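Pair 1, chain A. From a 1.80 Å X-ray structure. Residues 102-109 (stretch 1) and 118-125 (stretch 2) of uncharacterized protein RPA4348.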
# COMPACT_ATOMS: atom_id res chain seq x y z
N SER A 102 14.31 6.82 -0.63
CA SER A 102 13.57 5.93 0.32
C SER A 102 12.20 5.64 -0.27
O SER A 102 11.53 6.56 -0.77
CB SER A 102 13.50 6.62 1.69
OG SER A 102 12.60 6.00 2.59
N VAL A 103 11.80 4.38 -0.26
CA VAL A 103 10.55 3.93 -0.87
C VAL A 103 9.73 3.17 0.15
O VAL A 103 10.22 2.20 0.72
CB VAL A 103 10.84 3.00 -2.06
CG1 VAL A 103 9.55 2.63 -2.77
CG2 VAL A 103 11.79 3.68 -3.05
N ARG A 104 8.49 3.61 0.39
CA ARG A 104 7.61 2.89 1.27
C ARG A 104 6.57 2.13 0.45
O ARG A 104 5.89 2.71 -0.41
CB ARG A 104 6.89 3.84 2.22
CG ARG A 104 6.06 3.07 3.14
CD ARG A 104 5.36 3.93 4.13
NE ARG A 104 6.12 4.02 5.38
CZ ARG A 104 6.79 5.09 5.78
NH1 ARG A 104 6.88 6.18 5.03
NH2 ARG A 104 7.43 5.04 6.93
N MET A 105 6.47 0.83 0.69
CA MET A 105 5.66 -0.04 -0.16
C MET A 105 4.76 -0.92 0.71
O MET A 105 5.11 -1.27 1.82
CB MET A 105 6.53 -0.92 -1.04
CG MET A 105 7.61 -0.23 -1.81
SD MET A 105 8.82 -1.44 -2.49
CE MET A 105 9.62 -2.00 -1.00
N ALA A 106 3.61 -1.27 0.14
CA ALA A 106 2.70 -2.26 0.70
C ALA A 106 2.54 -3.37 -0.33
O ALA A 106 2.22 -3.11 -1.50
CB ALA A 106 1.34 -1.63 1.00
N LEU A 107 2.82 -4.59 0.11
CA LEU A 107 2.94 -5.79 -0.72
C LEU A 107 1.91 -6.84 -0.28
O LEU A 107 1.82 -7.17 0.88
CB LEU A 107 4.38 -6.32 -0.52
CG LEU A 107 4.80 -7.59 -1.20
CD1 LEU A 107 4.94 -7.27 -2.68
CD2 LEU A 107 6.12 -8.07 -0.60
N PHE A 108 1.12 -7.34 -1.23
CA PHE A 108 0.24 -8.46 -1.03
C PHE A 108 0.64 -9.58 -1.93
O PHE A 108 0.74 -9.40 -3.15
CB PHE A 108 -1.22 -8.08 -1.31
CG PHE A 108 -1.75 -6.99 -0.39
CD1 PHE A 108 -1.34 -5.68 -0.53
CD2 PHE A 108 -2.65 -7.32 0.58
CE1 PHE A 108 -1.83 -4.71 0.33
CE2 PHE A 108 -3.12 -6.34 1.46
CZ PHE A 108 -2.70 -5.03 1.29
N THR A 109 0.89 -10.76 -1.32
CA THR A 109 1.39 -11.90 -2.06
C THR A 109 0.56 -13.16 -1.81
O THR A 109 0.01 -13.37 -0.75
CB THR A 109 2.86 -12.22 -1.65
OG1 THR A 109 2.93 -12.28 -0.26
CG2 THR A 109 3.80 -11.12 -2.06
N ASN A 118 0.89 -14.64 -7.21
CA ASN A 118 0.23 -13.34 -7.28
C ASN A 118 0.98 -12.32 -6.41
O ASN A 118 1.27 -12.57 -5.23
CB ASN A 118 -1.25 -13.46 -6.88
CG ASN A 118 -2.08 -12.25 -7.32
OD1 ASN A 118 -1.88 -11.13 -6.83
ND2 ASN A 118 -2.95 -12.46 -8.29
N LEU A 119 1.26 -11.16 -7.01
CA LEU A 119 1.81 -10.03 -6.30
C LEU A 119 1.17 -8.73 -6.71
O LEU A 119 0.92 -8.48 -7.92
CB LEU A 119 3.34 -9.97 -6.51
CG LEU A 119 4.10 -8.84 -5.84
CD1 LEU A 119 5.52 -9.30 -5.43
CD2 LEU A 119 4.22 -7.49 -6.69
N ARG A 120 0.87 -7.93 -5.70
CA ARG A 120 0.36 -6.58 -5.89
C ARG A 120 1.09 -5.66 -4.95
O ARG A 120 1.26 -5.96 -3.75
CB ARG A 120 -1.14 -6.50 -5.60
CG ARG A 120 -2.06 -7.23 -6.57
CD ARG A 120 -1.97 -6.64 -7.96
NE ARG A 120 -2.96 -7.19 -8.87
CZ ARG A 120 -2.74 -8.28 -9.61
NH1 ARG A 120 -3.66 -8.72 -10.42
NH2 ARG A 120 -1.59 -8.88 -9.55
N MET A 121 1.63 -4.61 -5.51
CA MET A 121 2.35 -3.60 -4.75
C MET A 121 1.83 -2.22 -4.99
O MET A 121 1.68 -1.80 -6.11
CB MET A 121 3.84 -3.64 -5.08
CG MET A 121 4.56 -2.55 -4.37
SD MET A 121 6.30 -2.41 -4.75
CE MET A 121 6.66 -3.93 -3.88
N VAL A 122 1.57 -1.53 -3.90
CA VAL A 122 1.24 -0.09 -3.85
C VAL A 122 2.36 0.61 -3.13
O VAL A 122 2.76 0.22 -2.04
CB VAL A 122 -0.06 0.16 -3.03
CG1 VAL A 122 -0.52 1.63 -3.16
CG2 VAL A 122 -1.12 -0.75 -3.52
N LEU A 123 2.84 1.70 -3.70
CA LEU A 123 3.78 2.54 -2.99
C LEU A 123 3.53 4.02 -3.11
O LEU A 123 2.63 4.46 -3.83
CB LEU A 123 5.19 2.28 -3.49
CG LEU A 123 5.37 2.61 -4.95
CD1 LEU A 123 6.74 3.14 -5.11
CD2 LEU A 123 5.15 1.36 -5.79
N ASP A 124 4.23 4.74 -2.26
CA ASP A 124 4.08 6.23 -2.17
C ASP A 124 4.84 6.81 -3.36
O ASP A 124 6.01 7.19 -3.30
CB ASP A 124 4.48 6.77 -0.78
CG ASP A 124 4.20 8.29 -0.62
OD1 ASP A 124 3.88 8.96 -1.64
OD2 ASP A 124 4.41 8.84 0.48
N THR A 125 4.10 6.83 -4.46
CA THR A 125 4.62 7.12 -5.77
C THR A 125 4.93 8.62 -5.94
O THR A 125 5.86 8.96 -6.63
CB THR A 125 3.69 6.64 -6.89
OG1 THR A 125 2.35 7.01 -6.55
CG2 THR A 125 3.84 5.09 -7.07
O HOH W 1 7.88 6.05 -1.63
O HOH W 2 5.99 7.65 2.28
O HOH W 3 -1.51 -10.72 -4.20

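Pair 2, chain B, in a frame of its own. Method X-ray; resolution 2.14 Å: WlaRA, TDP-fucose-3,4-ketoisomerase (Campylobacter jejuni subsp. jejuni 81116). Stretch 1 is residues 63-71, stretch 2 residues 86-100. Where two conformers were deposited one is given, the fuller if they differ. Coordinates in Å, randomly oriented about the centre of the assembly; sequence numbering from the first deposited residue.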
# COMPACT_ATOMS: atom_id res chain seq x y z
N GLY B 63 7.77 -8.23 10.10
CA GLY B 63 8.97 -7.93 10.87
C GLY B 63 8.95 -6.60 11.60
O GLY B 63 7.92 -6.08 12.03
N SER B 64 10.12 -6.02 11.70
CA SER B 64 10.28 -4.81 12.49
C SER B 64 11.45 -4.00 11.97
O SER B 64 12.37 -4.51 11.35
CB SER B 64 10.53 -5.15 13.98
OG SER B 64 11.68 -5.96 14.09
N CYS B 65 11.39 -2.72 12.25
CA CYS B 65 12.53 -1.86 11.99
C CYS B 65 12.41 -0.68 12.96
O CYS B 65 11.42 -0.61 13.72
CB CYS B 65 12.50 -1.41 10.52
SG CYS B 65 11.06 -0.38 10.11
N GLU B 66 13.41 0.21 12.93
CA GLU B 66 13.48 1.38 13.80
C GLU B 66 13.57 2.58 12.88
O GLU B 66 14.25 2.58 11.86
CB GLU B 66 14.73 1.31 14.69
CG GLU B 66 14.63 2.10 15.98
CD GLU B 66 15.85 1.94 16.88
OE1 GLU B 66 16.39 2.97 17.35
OE2 GLU B 66 16.30 0.79 17.08
N ILE B 67 12.87 3.63 13.26
CA ILE B 67 13.01 4.89 12.57
C ILE B 67 13.43 6.04 13.48
O ILE B 67 12.89 6.21 14.60
CB ILE B 67 11.73 5.25 11.84
CG1 ILE B 67 11.84 6.60 11.17
CG2 ILE B 67 10.55 5.26 12.77
CD1 ILE B 67 10.87 6.77 10.05
N LEU B 68 14.36 6.87 13.00
CA LEU B 68 14.72 8.11 13.71
C LEU B 68 14.15 9.23 12.87
O LEU B 68 14.33 9.21 11.65
CB LEU B 68 16.22 8.25 13.90
CG LEU B 68 16.87 9.60 14.23
CD1 LEU B 68 18.37 9.34 14.42
CD2 LEU B 68 16.71 10.59 13.07
N ILE B 69 13.42 10.12 13.53
CA ILE B 69 12.90 11.33 12.90
C ILE B 69 13.47 12.58 13.63
O ILE B 69 13.74 12.52 14.84
CB ILE B 69 11.37 11.46 12.91
CG1 ILE B 69 10.79 11.26 14.31
CG2 ILE B 69 10.74 10.47 11.95
CD1 ILE B 69 9.29 11.40 14.34
N ASP B 70 13.57 13.67 12.89
CA ASP B 70 14.34 14.85 13.32
C ASP B 70 13.71 16.10 12.77
O ASP B 70 13.49 16.22 11.55
CB ASP B 70 15.80 14.73 12.84
CG ASP B 70 16.73 15.79 13.45
OD1 ASP B 70 17.69 15.36 14.09
OD2 ASP B 70 16.46 17.01 13.34
N ASP B 71 13.33 17.00 13.67
CA ASP B 71 12.74 18.29 13.26
C ASP B 71 13.76 19.44 13.09
O ASP B 71 13.34 20.56 12.89
CB ASP B 71 11.54 18.72 14.14
CG ASP B 71 11.93 19.12 15.57
OD1 ASP B 71 11.01 19.60 16.31
OD2 ASP B 71 13.10 18.97 15.99
N GLY B 86 0.98 2.39 12.66
CA GLY B 86 1.92 3.06 11.80
C GLY B 86 2.31 4.41 12.37
O GLY B 86 1.66 4.96 13.27
N LEU B 87 3.37 4.93 11.79
CA LEU B 87 3.89 6.24 12.13
C LEU B 87 3.54 7.20 11.05
O LEU B 87 4.03 7.05 9.91
CB LEU B 87 5.41 6.17 12.25
CG LEU B 87 6.12 7.53 12.42
CD1 LEU B 87 5.67 8.19 13.72
CD2 LEU B 87 7.61 7.27 12.46
N TYR B 88 2.64 8.12 11.38
CA TYR B 88 2.40 9.34 10.60
C TYR B 88 3.46 10.42 10.90
O TYR B 88 3.74 10.73 12.07
CB TYR B 88 1.05 9.91 10.95
CG TYR B 88 0.86 11.29 10.37
CD1 TYR B 88 0.47 11.46 9.06
CD2 TYR B 88 1.14 12.43 11.12
CE1 TYR B 88 0.39 12.71 8.48
CE2 TYR B 88 1.04 13.70 10.56
CZ TYR B 88 0.65 13.84 9.26
OH TYR B 88 0.56 15.10 8.71
N ILE B 89 4.06 10.99 9.87
CA ILE B 89 4.87 12.18 10.05
C ILE B 89 4.43 13.23 9.08
O ILE B 89 4.07 12.93 7.96
CB ILE B 89 6.38 11.99 9.87
CG1 ILE B 89 6.78 11.77 8.39
CG2 ILE B 89 6.86 10.89 10.77
CD1 ILE B 89 8.29 11.69 8.16
N ASP B 90 4.53 14.47 9.52
CA ASP B 90 4.17 15.61 8.65
C ASP B 90 5.33 15.92 7.71
O ASP B 90 6.42 15.35 7.84
CB ASP B 90 3.91 16.82 9.55
CG ASP B 90 2.90 17.82 8.98
OD1 ASP B 90 2.24 18.43 9.86
OD2 ASP B 90 2.78 17.97 7.73
N LYS B 91 5.12 16.83 6.78
CA LYS B 91 6.22 17.21 5.87
C LYS B 91 7.43 17.90 6.54
O LYS B 91 7.38 18.33 7.70
CB LYS B 91 5.68 18.07 4.75
CG LYS B 91 4.93 19.30 5.17
CD LYS B 91 4.62 20.15 3.94
CE LYS B 91 3.31 20.89 4.10
NZ LYS B 91 3.03 21.84 2.99
N MET B 92 8.57 17.92 5.86
CA MET B 92 9.78 18.58 6.39
C MET B 92 10.12 17.98 7.73
O MET B 92 10.35 18.65 8.76
CB MET B 92 9.62 20.12 6.47
CG MET B 92 9.89 20.79 5.14
SD MET B 92 11.58 20.41 4.55
CE MET B 92 12.55 21.65 5.40
N ILE B 93 10.14 16.66 7.73
CA ILE B 93 10.75 15.99 8.83
C ILE B 93 11.78 15.05 8.25
O ILE B 93 11.49 14.30 7.32
CB ILE B 93 9.67 15.29 9.65
CG1 ILE B 93 8.67 16.33 10.17
CG2 ILE B 93 10.32 14.48 10.76
CD1 ILE B 93 7.77 15.89 11.31
N TRP B 94 12.99 15.15 8.78
CA TRP B 94 14.10 14.31 8.32
C TRP B 94 13.93 12.94 8.98
O TRP B 94 13.52 12.82 10.15
CB TRP B 94 15.41 14.90 8.78
CG TRP B 94 16.65 14.17 8.40
CD1 TRP B 94 17.22 13.10 9.03
CD2 TRP B 94 17.52 14.50 7.32
NE1 TRP B 94 18.41 12.76 8.42
CE2 TRP B 94 18.60 13.59 7.36
CE3 TRP B 94 17.50 15.49 6.35
CZ2 TRP B 94 19.64 13.63 6.44
CZ3 TRP B 94 18.56 15.53 5.43
CH2 TRP B 94 19.59 14.61 5.48
N LYS B 95 14.29 11.91 8.22
CA LYS B 95 14.17 10.55 8.73
C LYS B 95 15.27 9.65 8.22
O LYS B 95 15.80 9.84 7.13
CB LYS B 95 12.77 10.00 8.39
CG LYS B 95 12.61 9.23 7.10
CD LYS B 95 12.63 10.07 5.86
CE LYS B 95 11.55 11.12 5.84
NZ LYS B 95 11.70 11.83 4.56
N GLN B 96 15.59 8.68 9.05
CA GLN B 96 16.45 7.58 8.73
C GLN B 96 15.92 6.26 9.33
O GLN B 96 15.44 6.21 10.45
CB GLN B 96 17.85 7.94 9.24
CG GLN B 96 18.90 6.90 8.95
CD GLN B 96 20.21 7.19 9.69
OE1 GLN B 96 20.23 7.26 10.92
NE2 GLN B 96 21.30 7.34 8.94
N MET B 97 15.98 5.17 8.56
CA MET B 97 15.52 3.86 9.02
C MET B 97 16.57 2.81 8.95
O MET B 97 17.34 2.79 8.01
CB MET B 97 14.39 3.40 8.16
CG MET B 97 13.39 4.52 8.22
SD MET B 97 12.10 4.30 7.03
CE MET B 97 12.91 5.41 5.84
N TYR B 98 16.58 1.96 9.97
CA TYR B 98 17.68 1.07 10.17
C TYR B 98 17.18 -0.05 11.09
O TYR B 98 16.01 -0.09 11.48
CB TYR B 98 18.85 1.85 10.78
CG TYR B 98 18.45 2.60 12.00
CD1 TYR B 98 18.62 2.05 13.26
CD2 TYR B 98 17.89 3.85 11.91
CE1 TYR B 98 18.22 2.73 14.41
CE2 TYR B 98 17.50 4.54 13.04
CZ TYR B 98 17.68 3.99 14.29
OH TYR B 98 17.23 4.70 15.40
N ASN B 99 18.08 -0.99 11.36
CA ASN B 99 17.83 -2.13 12.21
C ASN B 99 16.69 -2.96 11.67
O ASN B 99 15.80 -3.39 12.43
CB ASN B 99 17.48 -1.65 13.63
CG ASN B 99 18.70 -1.21 14.43
OD1 ASN B 99 19.83 -1.36 13.99
ND2 ASN B 99 18.47 -0.65 15.62
N PHE B 100 16.68 -3.15 10.36
CA PHE B 100 15.58 -3.93 9.77
C PHE B 100 15.75 -5.42 10.05
O PHE B 100 16.81 -5.93 9.77
CB PHE B 100 15.63 -3.81 8.25
CG PHE B 100 15.30 -2.43 7.75
CD1 PHE B 100 16.32 -1.54 7.45
CD2 PHE B 100 13.97 -2.02 7.61
CE1 PHE B 100 16.04 -0.26 6.98
CE2 PHE B 100 13.68 -0.74 7.15
CZ PHE B 100 14.72 0.15 6.83

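An antiparallel ladder fixes the backbone and leaves the side chains to pack against one another on the two faces of the sheet, and these two pairs illustrate how freely they may do so. The central backbones superpose with an RMSD of 0.9 Å, and in each the N-to-C directions run nearly opposite, at 153° in pair 1 and 166° in pair 2.

The matched ladder is held by main-chain bonds that do not depend on sequence. In pair 1, A106(A) N donates to V122(A) O at 2.8 Å and V122(A) N returns a bond to A106(A) O at 2.9 Å. The equivalent residues of pair 2 repeat this: L68(B) N to Q96(B) O is 2.8 Å, and Q96(B) N to L68(B) O is 2.9 Å. One rung further, F108(A) with R120(A) matches D70(B) with W94(B), again bonded both ways. Between these rungs lie the non-hydrogen-bonded pairs, where CA-H...O contacts supplement the ladder.

The face carrying M105(A), L107(A), M121(A) and L123(A) matches that of I67(B), I69(B), K95(B) and M97(B). At the first position, M105(A) sets its CG 3.9 Å from L123(A) CB, whereas the branched I67(B) brings its CD1 to 3.8 Å from M97(B) CG. M105(A) also reaches diagonally, its SD 3.5 Å from M121(A) SD. In pair 2 the residue matching M121(A) is K95(B), whose end leads away, so its CB makes the approach, 4.1 Å from I67(B) CD1. L107(A) packs its CD1 3.5 Å from L119(A) CD1; its match, I69(B), sets its CB 3.9 Å from I93(B) CG2. Pair 2 adds a further layer, because L87(B) lies beneath this face, its CD2 3.6 Å from I67(B) CG2.

On the other face the small A106(A) matches L68(B), and V122(A) matches Q96(B). L68(B) also meets the ring of Y98(B), its CB 4.0 Å from Y98(B) CE2.

The sharpest divergence comes at R104(A) and D124(A), matched by E66(B) and Y98(B). Both pairs keep one main-chain bond here, D124(A) N to R104(A) O at 3.2 Å and Y98(B) N to E66(B) O at 3.1 Å. The return bond is direct in pair 2, E66(B) N to Y98(B) O at 3.0 Å, but in pair 1 a water stands in, accepting from R104(A) N and donating to D124(A) O. The side chains of pair 1 are joined through a second water that accepts from R104(A) NH1 and donates to D124(A) OD2. In pair 2 the bridge is direct: Y98(B) OH donates to E66(B) OE1 at 2.7 Å, and E66(B) CB lies over the tyrosine ring face, 4.2 Å from the centroid of Y98(B). The same backbone thus accepts a water-mediated link or a buttressed direct bond.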